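Local coordinates for protein PKS (PDB 5YDA) that probably loads acyl extender units onto a carrier protein as the broadly selective acyltransferase domain of the splenocin polyketide synthase, at residues V267-A279 and R290-L302. Sequence-based numbering, arbitrary orientation.
Sequences VAGDTDAVDRLEA and RLRMPAAAHSHVL
Arg290, at the end of edge strand 288-290, reaches across to Asp275 and Glu278 on helix 271-283, joining two elements of the small ferredoxin-like subdomain of the acyltransferase fold, whose four-stranded antiparallel sheet packs against helices.

The charged end of the contact is a three-residue salt-bridge network. Arg290 NE points almost straight at Glu278 OE1 (2.7 Å, 171°), which lies in the guanidinium plane, while Arg290 NH2 bonds Asp275 OD1 at 2.8 Å and adds a weak bond to Glu278 OE2. Two acids about one helical turn apart thus grip the NE and NH2 side of the guanidinium and hold its rotation. Bends at chi2 and chi3 (73° and 61°) fold the arginine back toward the helix, where Val274 CG1 lies over one guanidinium face, toward its rim, 3.6 Å from Arg290 NE; a branched aliphatic side chain suits that flat surface.

Apolar packing takes over where strand 264-269 meets the loop after Arg290. Small residues let the backbones approach closely: Ala268 CB sits 3.9 Å from Ala296 CB and 3.7 Å from Ser299 CB. Beside it, Gly269 presents bare backbone to the His300 ring, whose ND1 is hydrogen-bonded to Ser255, and Val301 CG2 lies 3.7 Å from Gly269 C.

Local hydrogen bonds shape both partners. Asp270 is the N-cap of the helix, its OD1 accepting from Ala273 N. In the loop, His298 NE2 bonds Ser200 OG, the serine of a GxSxG sequence, consistent with the Ser-His pair of acyltransferases, which would place this loop between the small subdomain and the probable active site. Just beyond, Ser299 OG donates to Ala296 O and closes an ST turn by accepting from Val301 N at 3.2 Å.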
loop_
_atom_site.group_PDB
_atom_site.type_symbol
_atom_site.label_atom_id
_atom_site.label_comp_id
_atom_site.label_asym_id
_atom_site.label_seq_id
_atom_site.Cartn_x
_atom_site.Cartn_y
_atom_site.Cartn_z
ATOM N N VAL A 267 -8.861 17.194 8.801
ATOM C CA VAL A 267 -9.998 17.735 9.530
ATOM C C VAL A 267 -11.202 17.687 8.603
ATOM O O VAL A 267 -11.088 18.003 7.412
ATOM C CB VAL A 267 -9.739 19.176 10.031
ATOM C CG1 VAL A 267 -10.977 19.730 10.712
ATOM C CG2 VAL A 267 -8.556 19.203 11.017
ATOM N N ALA A 268 -12.346 17.246 9.140
ATOM C CA ALA A 268 -13.555 17.030 8.353
ATOM C C ALA A 268 -14.755 17.644 9.063
ATOM O O ALA A 268 -14.781 17.755 10.291
ATOM C CB ALA A 268 -13.808 15.535 8.124
ATOM N N GLY A 269 -15.755 18.027 8.277
ATOM C CA GLY A 269 -16.974 18.589 8.834
ATOM C C GLY A 269 -17.801 19.187 7.720
ATOM O O GLY A 269 -17.567 18.891 6.541
ATOM N N ASP A 270 -18.752 20.050 8.092
ATOM C CA ASP A 270 -19.538 20.650 7.023
ATOM C C ASP A 270 -18.700 21.691 6.296
ATOM O O ASP A 270 -17.727 22.223 6.832
ATOM C CB ASP A 270 -20.843 21.255 7.538
ATOM C CG ASP A 270 -20.627 22.321 8.556
ATOM O OD1 ASP A 270 -20.489 23.519 8.166
ATOM O OD2 ASP A 270 -20.631 21.947 9.751
ATOM N N THR A 271 -19.076 21.953 5.046
ATOM C CA THR A 271 -18.212 22.734 4.172
ATOM C C THR A 271 -17.995 24.145 4.710
ATOM O O THR A 271 -16.881 24.672 4.628
ATOM C CB THR A 271 -18.789 22.755 2.759
ATOM O OG1 THR A 271 -19.021 21.401 2.344
ATOM C CG2 THR A 271 -17.800 23.379 1.795
ATOM N N ASP A 272 -19.031 24.757 5.292
ATOM C CA ASP A 272 -18.895 26.101 5.856
ATOM C C ASP A 272 -17.844 26.137 6.960
ATOM O O ASP A 272 -16.994 27.031 6.995
ATOM C CB ASP A 272 -20.237 26.591 6.407
ATOM C CG ASP A 272 -21.188 27.045 5.320
ATOM O OD1 ASP A 272 -20.739 27.239 4.162
ATOM O OD2 ASP A 272 -22.390 27.222 5.634
ATOM N N ALA A 273 -17.923 25.194 7.897
ATOM C CA ALA A 273 -16.938 25.129 8.969
ATOM C C ALA A 273 -15.531 24.897 8.418
ATOM O O ALA A 273 -14.557 25.461 8.930
ATOM C CB ALA A 273 -17.320 24.028 9.959
ATOM N N VAL A 274 -15.407 24.083 7.367
ATOM C CA VAL A 274 -14.090 23.816 6.795
ATOM C C VAL A 274 -13.552 25.067 6.108
ATOM O O VAL A 274 -12.357 25.382 6.219
ATOM C CB VAL A 274 -14.154 22.606 5.836
ATOM C CG1 VAL A 274 -12.914 22.539 4.952
ATOM C CG2 VAL A 274 -14.294 21.311 6.624
ATOM N N ASP A 275 -14.429 25.805 5.403
ATOM C CA ASP A 275 -14.052 27.099 4.830
ATOM C C ASP A 275 -13.453 28.021 5.888
ATOM O O ASP A 275 -12.396 28.629 5.679
ATOM C CB ASP A 275 -15.266 27.779 4.189
ATOM C CG ASP A 275 -15.675 27.145 2.873
ATOM O OD1 ASP A 275 -14.874 26.382 2.300
ATOM O OD2 ASP A 275 -16.797 27.428 2.401
ATOM N N ARG A 276 -14.110 28.126 7.043
ATOM C CA ARG A 276 -13.620 29.058 8.048
ATOM C C ARG A 276 -12.313 28.577 8.655
ATOM O O ARG A 276 -11.419 29.388 8.914
ATOM C CB ARG A 276 -14.677 29.300 9.127
ATOM C CG ARG A 276 -15.912 29.998 8.569
ATOM C CD ARG A 276 -17.059 30.142 9.562
ATOM N NE ARG A 276 -17.014 29.181 10.650
ATOM C CZ ARG A 276 -17.955 28.274 10.874
ATOM N NH1 ARG A 276 -19.031 28.177 10.098
ATOM N NH2 ARG A 276 -17.801 27.437 11.900
ATOM N N LEU A 277 -12.177 27.268 8.888
ATOM C CA LEU A 277 -10.893 26.738 9.333
ATOM C C LEU A 277 -9.779 27.093 8.353
ATOM O O LEU A 277 -8.682 27.490 8.762
ATOM C CB LEU A 277 -10.984 25.223 9.502
ATOM C CG LEU A 277 -9.643 24.550 9.820
ATOM C CD1 LEU A 277 -9.118 25.043 11.174
ATOM C CD2 LEU A 277 -9.770 23.033 9.816
ATOM N N GLU A 278 -10.044 26.962 7.056
ATOM C CA GLU A 278 -9.013 27.258 6.074
ATOM C C GLU A 278 -8.619 28.730 6.118
ATOM O O GLU A 278 -7.430 29.054 6.031
ATOM C CB GLU A 278 -9.483 26.839 4.679
ATOM C CG GLU A 278 -9.520 25.317 4.548
ATOM C CD GLU A 278 -9.964 24.825 3.186
ATOM O OE1 GLU A 278 -10.012 23.593 3.018
ATOM O OE2 GLU A 278 -10.266 25.652 2.290
ATOM N N ALA A 279 -9.596 29.630 6.299
ATOM C CA ALA A 279 -9.285 31.048 6.468
ATOM C C ALA A 279 -8.382 31.269 7.678
ATOM O O ALA A 279 -7.412 32.024 7.604
ATOM C CB ALA A 279 -10.568 31.878 6.613
ATOM N N ARG A 290 -7.284 21.272 0.564
ATOM C CA ARG A 290 -8.595 20.642 0.521
ATOM C C ARG A 290 -8.492 19.307 -0.203
ATOM O O ARG A 290 -8.014 19.249 -1.340
ATOM C CB ARG A 290 -9.588 21.570 -0.191
ATOM C CG ARG A 290 -10.990 21.004 -0.338
ATOM C CD ARG A 290 -11.719 21.008 0.986
ATOM N NE ARG A 290 -11.859 22.368 1.496
ATOM C CZ ARG A 290 -12.927 23.133 1.284
ATOM N NH1 ARG A 290 -13.944 22.658 0.578
ATOM N NH2 ARG A 290 -12.980 24.366 1.781
ATOM N N LEU A 291 -8.894 18.226 0.461
ATOM C CA LEU A 291 -8.984 16.949 -0.241
ATOM C C LEU A 291 -10.068 17.054 -1.312
ATOM O O LEU A 291 -11.113 17.671 -1.097
ATOM C CB LEU A 291 -9.271 15.803 0.746
ATOM C CG LEU A 291 -8.259 15.623 1.907
ATOM C CD1 LEU A 291 -8.241 14.195 2.467
ATOM C CD2 LEU A 291 -6.843 16.034 1.509
ATOM N N ARG A 292 -9.795 16.509 -2.496
ATOM C CA ARG A 292 -10.704 16.754 -3.615
ATOM C C ARG A 292 -12.013 16.000 -3.478
ATOM O O ARG A 292 -13.013 16.433 -4.048
ATOM C CB ARG A 292 -10.084 16.389 -4.975
ATOM C CG ARG A 292 -8.700 16.978 -5.306
ATOM C CD ARG A 292 -7.620 16.453 -4.392
ATOM N NE ARG A 292 -7.652 14.997 -4.332
ATOM C CZ ARG A 292 -7.280 14.255 -3.289
ATOM N NH1 ARG A 292 -6.829 14.752 -2.163
ATOM N NH2 ARG A 292 -7.369 12.943 -3.379
ATOM N N MET A 293 -12.042 14.907 -2.735
ATOM C CA MET A 293 -13.308 14.220 -2.507
ATOM C C MET A 293 -14.216 15.059 -1.614
ATOM O O MET A 293 -13.886 15.257 -0.435
ATOM C CB MET A 293 -13.060 12.853 -1.872
ATOM C CG MET A 293 -14.334 12.095 -1.563
ATOM S SD MET A 293 -15.211 11.631 -3.081
ATOM C CE MET A 293 -16.734 10.987 -2.374
ATOM N N PRO A 294 -15.355 15.561 -2.112
ATOM C CA PRO A 294 -16.261 16.337 -1.252
ATOM C C PRO A 294 -17.000 15.441 -0.273
ATOM O O PRO A 294 -18.202 15.193 -0.401
ATOM C CB PRO A 294 -17.224 16.988 -2.253
ATOM C CG PRO A 294 -17.314 15.979 -3.360
ATOM C CD PRO A 294 -15.918 15.354 -3.462
ATOM N N ALA A 295 -16.314 14.972 0.739
ATOM C CA ALA A 295 -16.890 14.136 1.756
ATOM C C ALA A 295 -16.221 14.392 3.074
ATOM O O ALA A 295 -15.205 14.969 3.129
ATOM C CB ALA A 295 -16.746 12.694 1.375
ATOM N N ALA A 296 -16.819 13.906 4.130
ATOM C CA ALA A 296 -16.318 14.069 5.461
ATOM C C ALA A 296 -16.250 12.791 6.278
ATOM O O ALA A 296 -16.861 12.670 7.311
ATOM C CB ALA A 296 -17.137 15.107 6.179
ATOM N N ALA A 297 -15.480 11.840 5.823
ATOM C CA ALA A 297 -15.321 10.606 6.557
ATOM C C ALA A 297 -14.695 10.863 7.929
ATOM O O ALA A 297 -13.979 11.794 8.114
ATOM C CB ALA A 297 -14.475 9.663 5.767
ATOM N N HIS A 298 -14.970 10.010 8.883
ATOM C CA HIS A 298 -14.425 10.102 10.225
ATOM C C HIS A 298 -14.753 11.356 11.006
ATOM O O HIS A 298 -13.958 11.844 11.742
ATOM C CB HIS A 298 -12.918 9.841 10.227
ATOM C CG HIS A 298 -12.530 8.592 9.519
ATOM N ND1 HIS A 298 -12.531 7.374 10.132
ATOM C CD2 HIS A 298 -12.164 8.367 8.250
ATOM C CE1 HIS A 298 -12.199 6.450 9.271
ATOM N NE2 HIS A 298 -11.968 7.026 8.120
ATOM N N SER A 299 -15.953 11.835 10.838
ATOM C CA SER A 299 -16.475 13.029 11.497
ATOM C C SER A 299 -17.964 12.876 11.814
ATOM O O SER A 299 -18.648 11.959 11.342
ATOM C CB SER A 299 -16.270 14.280 10.648
ATOM O OG SER A 299 -17.270 14.416 9.660
ATOM N N HIS A 300 -18.463 13.829 12.610
ATOM C CA HIS A 300 -19.866 13.845 13.008
ATOM C C HIS A 300 -20.804 13.842 11.801
ATOM O O HIS A 300 -21.935 13.356 11.900
ATOM C CB HIS A 300 -20.130 15.070 13.879
ATOM C CG HIS A 300 -19.953 16.354 13.140
ATOM N ND1 HIS A 300 -18.711 16.925 12.932
ATOM C CD2 HIS A 300 -20.847 17.140 12.493
ATOM C CE1 HIS A 300 -18.856 18.027 12.218
ATOM N NE2 HIS A 300 -20.141 18.179 11.935
ATOM N N VAL A 301 -20.349 14.340 10.648
ATOM C CA VAL A 301 -21.179 14.345 9.437
ATOM C C VAL A 301 -21.703 12.946 9.088
ATOM O O VAL A 301 -22.737 12.808 8.424
ATOM C CB VAL A 301 -20.386 14.956 8.260
ATOM C CG1 VAL A 301 -21.166 14.843 6.957
ATOM C CG2 VAL A 301 -20.042 16.422 8.546
ATOM N N LEU A 302 -21.013 11.892 9.518
ATOM C CA LEU A 302 -21.479 10.546 9.198
ATOM C C LEU A 302 -22.535 10.013 10.169
ATOM O O LEU A 302 -23.086 8.941 9.902
ATOM C CB LEU A 302 -20.300 9.565 9.162
ATOM C CG LEU A 302 -19.205 9.804 8.125
ATOM C CD1 LEU A 302 -18.334 8.566 8.038
ATOM C CD2 LEU A 302 -19.788 10.179 6.768
#